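Penicillin-binding protein 1A (Mycobacterium tuberculosis, PDB 5CXW) builds the mycobacterial cell wall, polymerising glycan strands and cross-linking their peptides through a penicillin-sensitive transpeptidase domain, the part crystallised here with penicillin V. Local coordinates at residues L123-I128 and S154-M159. Sequence-based numbering, arbitrary orientation.
Sequences LTVDGI and SYYRLM
Val125 O is gripped twice: Ile128 N donates to it at 3.0 Å, closing the type I' turn from Val125 to Ile128, and a water donates to Val125 O at 2.9 Å. The same water is hydrogen-bonded to Tyr156 OH at 2.8 Å, in the plane of the phenol ring and at its edge, so the hairpin 123-130 is tied to helix 152-161 by a bridged polar link. Beside this bridge the isopropyl group of Val125 meets one side of the ring obliquely, with Val125 CB 3.7 Å from Tyr156 CE2. Met159 CE rests over a ring face near its rim, 3.9 Å above the plane.

The second patch joins Leu123 to Arg157. Extended from CG to NE, the arginine chain carries its guanidinium to the leucine, where Leu123 CB comes 3.7 Å from Arg157 NH2 and Leu123 CD2 sits 3.8 Å above one face, offset toward the rim. Arg157 NH1 is hydrogen-bonded to the carbonyls of Ser121 and Asp119, which helps to hold the guanidinium beside Leu123.

The side chain of Tyr156 is about 10 Å from that of Ser97, which probably forms the acyl-ester intermediate, placing the contact near the transpeptidase active site without reaching it. Direct contact is van der Waals packing, aliphatic carbons against a phenol ring and against the guanidinium, while the polar ties include the water bridge and the carbonyls of Asp119 and Ser121, just before strand 123-125.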
loop_
_atom_site.group_PDB
_atom_site.type_symbol
_atom_site.label_atom_id
_atom_site.label_comp_id
_atom_site.label_asym_id
_atom_site.label_seq_id
_atom_site.Cartn_x
_atom_site.Cartn_y
_atom_site.Cartn_z
ATOM N N LEU A 123 1.165 -22.073 15.199
ATOM C CA LEU A 123 0.801 -21.793 16.593
ATOM C C LEU A 123 -0.603 -21.325 16.704
ATOM O O LEU A 123 -1.202 -20.909 15.731
ATOM C CB LEU A 123 1.773 -20.801 17.247
ATOM C CG LEU A 123 1.723 -19.312 16.821
ATOM C CD1 LEU A 123 2.453 -18.437 17.820
ATOM C CD2 LEU A 123 2.191 -19.070 15.373
ATOM N N THR A 124 -1.109 -21.342 17.928
ATOM C CA THR A 124 -2.475 -20.883 18.236
ATOM C C THR A 124 -2.351 -19.708 19.188
ATOM O O THR A 124 -1.557 -19.802 20.126
ATOM C CB THR A 124 -3.313 -21.935 18.903
ATOM O OG1 THR A 124 -3.440 -23.061 18.037
ATOM C CG2 THR A 124 -4.753 -21.424 19.197
ATOM N N VAL A 125 -3.012 -18.574 18.852
ATOM C CA VAL A 125 -2.922 -17.368 19.657
ATOM C C VAL A 125 -4.310 -16.845 19.891
ATOM O O VAL A 125 -5.026 -16.618 18.947
ATOM C CB VAL A 125 -2.049 -16.299 19.016
ATOM C CG1 VAL A 125 -1.918 -15.075 19.916
ATOM C CG2 VAL A 125 -0.636 -16.876 18.701
ATOM N N ASP A 126 -4.672 -16.657 21.155
ATOM C CA ASP A 126 -6.028 -16.254 21.533
ATOM C C ASP A 126 -7.088 -17.189 20.988
ATOM O O ASP A 126 -8.227 -16.781 20.649
ATOM C CB ASP A 126 -6.327 -14.779 21.128
ATOM C CG ASP A 126 -5.413 -13.759 21.799
ATOM O OD1 ASP A 126 -4.470 -14.054 22.523
ATOM O OD2 ASP A 126 -5.592 -12.540 21.614
ATOM N N GLY A 127 -6.756 -18.459 20.913
ATOM C CA GLY A 127 -7.632 -19.473 20.353
ATOM C C GLY A 127 -7.736 -19.560 18.872
ATOM O O GLY A 127 -8.466 -20.380 18.387
ATOM N N ILE A 128 -6.988 -18.756 18.137
ATOM C CA ILE A 128 -7.045 -18.722 16.692
ATOM C C ILE A 128 -5.816 -19.443 16.165
ATOM O O ILE A 128 -4.659 -19.096 16.523
ATOM C CB ILE A 128 -7.032 -17.287 16.176
ATOM C CG1 ILE A 128 -8.213 -16.486 16.807
ATOM C CG2 ILE A 128 -7.102 -17.277 14.670
ATOM C CD1 ILE A 128 -8.161 -15.018 16.576
ATOM N N SER A 154 5.556 -16.578 11.536
ATOM C CA SER A 154 6.745 -15.840 11.949
ATOM C C SER A 154 6.403 -14.394 12.297
ATOM O O SER A 154 6.901 -13.832 13.279
ATOM C CB SER A 154 7.719 -15.822 10.765
ATOM O OG SER A 154 8.065 -17.141 10.332
ATOM N N TYR A 155 5.534 -13.787 11.489
ATOM C CA TYR A 155 5.147 -12.370 11.691
ATOM C C TYR A 155 4.265 -12.233 12.950
ATOM O O TYR A 155 4.296 -11.204 13.607
ATOM C CB TYR A 155 4.584 -11.711 10.389
ATOM C CG TYR A 155 5.777 -11.051 9.741
ATOM C CD1 TYR A 155 6.756 -11.793 9.073
ATOM C CD2 TYR A 155 6.012 -9.719 9.910
ATOM C CE1 TYR A 155 7.935 -11.197 8.603
ATOM C CE2 TYR A 155 7.161 -9.087 9.475
ATOM C CZ TYR A 155 8.134 -9.819 8.816
ATOM O OH TYR A 155 9.301 -9.226 8.441
ATOM N N TYR A 156 3.422 -13.227 13.239
ATOM C CA TYR A 156 2.684 -13.251 14.526
ATOM C C TYR A 156 3.659 -13.287 15.692
ATOM O O TYR A 156 3.536 -12.489 16.638
ATOM C CB TYR A 156 1.742 -14.439 14.598
ATOM C CG TYR A 156 0.308 -14.091 14.823
ATOM C CD1 TYR A 156 -0.491 -13.754 13.776
ATOM C CD2 TYR A 156 -0.264 -14.130 16.088
ATOM C CE1 TYR A 156 -1.819 -13.416 13.945
ATOM C CE2 TYR A 156 -1.607 -13.866 16.272
ATOM C CZ TYR A 156 -2.370 -13.476 15.198
ATOM O OH TYR A 156 -3.736 -13.243 15.358
ATOM N N ARG A 157 4.660 -14.168 15.656
ATOM C CA ARG A 157 5.647 -14.218 16.707
ATOM C C ARG A 157 6.448 -12.909 16.786
ATOM O O ARG A 157 6.838 -12.483 17.897
ATOM C CB ARG A 157 6.617 -15.406 16.557
ATOM C CG ARG A 157 6.006 -16.766 16.745
ATOM C CD ARG A 157 7.093 -17.818 16.855
ATOM N NE ARG A 157 6.529 -19.137 17.237
ATOM C CZ ARG A 157 5.998 -20.022 16.367
ATOM N NH1 ARG A 157 6.055 -19.845 15.079
ATOM N NH2 ARG A 157 5.443 -21.152 16.836
ATOM N N LEU A 158 6.777 -12.318 15.645
ATOM C CA LEU A 158 7.506 -11.079 15.682
ATOM C C LEU A 158 6.668 -9.978 16.375
ATOM O O LEU A 158 7.190 -9.245 17.250
ATOM C CB LEU A 158 7.877 -10.619 14.309
ATOM C CG LEU A 158 8.644 -9.312 14.243
ATOM C CD1 LEU A 158 9.972 -9.314 14.993
ATOM C CD2 LEU A 158 8.851 -8.933 12.777
ATOM N N MET A 159 5.404 -9.881 16.002
ATOM C CA MET A 159 4.503 -8.908 16.653
ATOM C C MET A 159 4.435 -9.150 18.147
ATOM O O MET A 159 4.471 -8.184 18.923
ATOM C CB MET A 159 3.110 -8.979 16.029
ATOM C CG MET A 159 2.020 -8.281 16.854
ATOM S SD MET A 159 0.440 -8.514 16.103
ATOM C CE MET A 159 0.189 -10.271 16.503
HETATM O O HOH W 1 -4.841 -13.960 17.772
#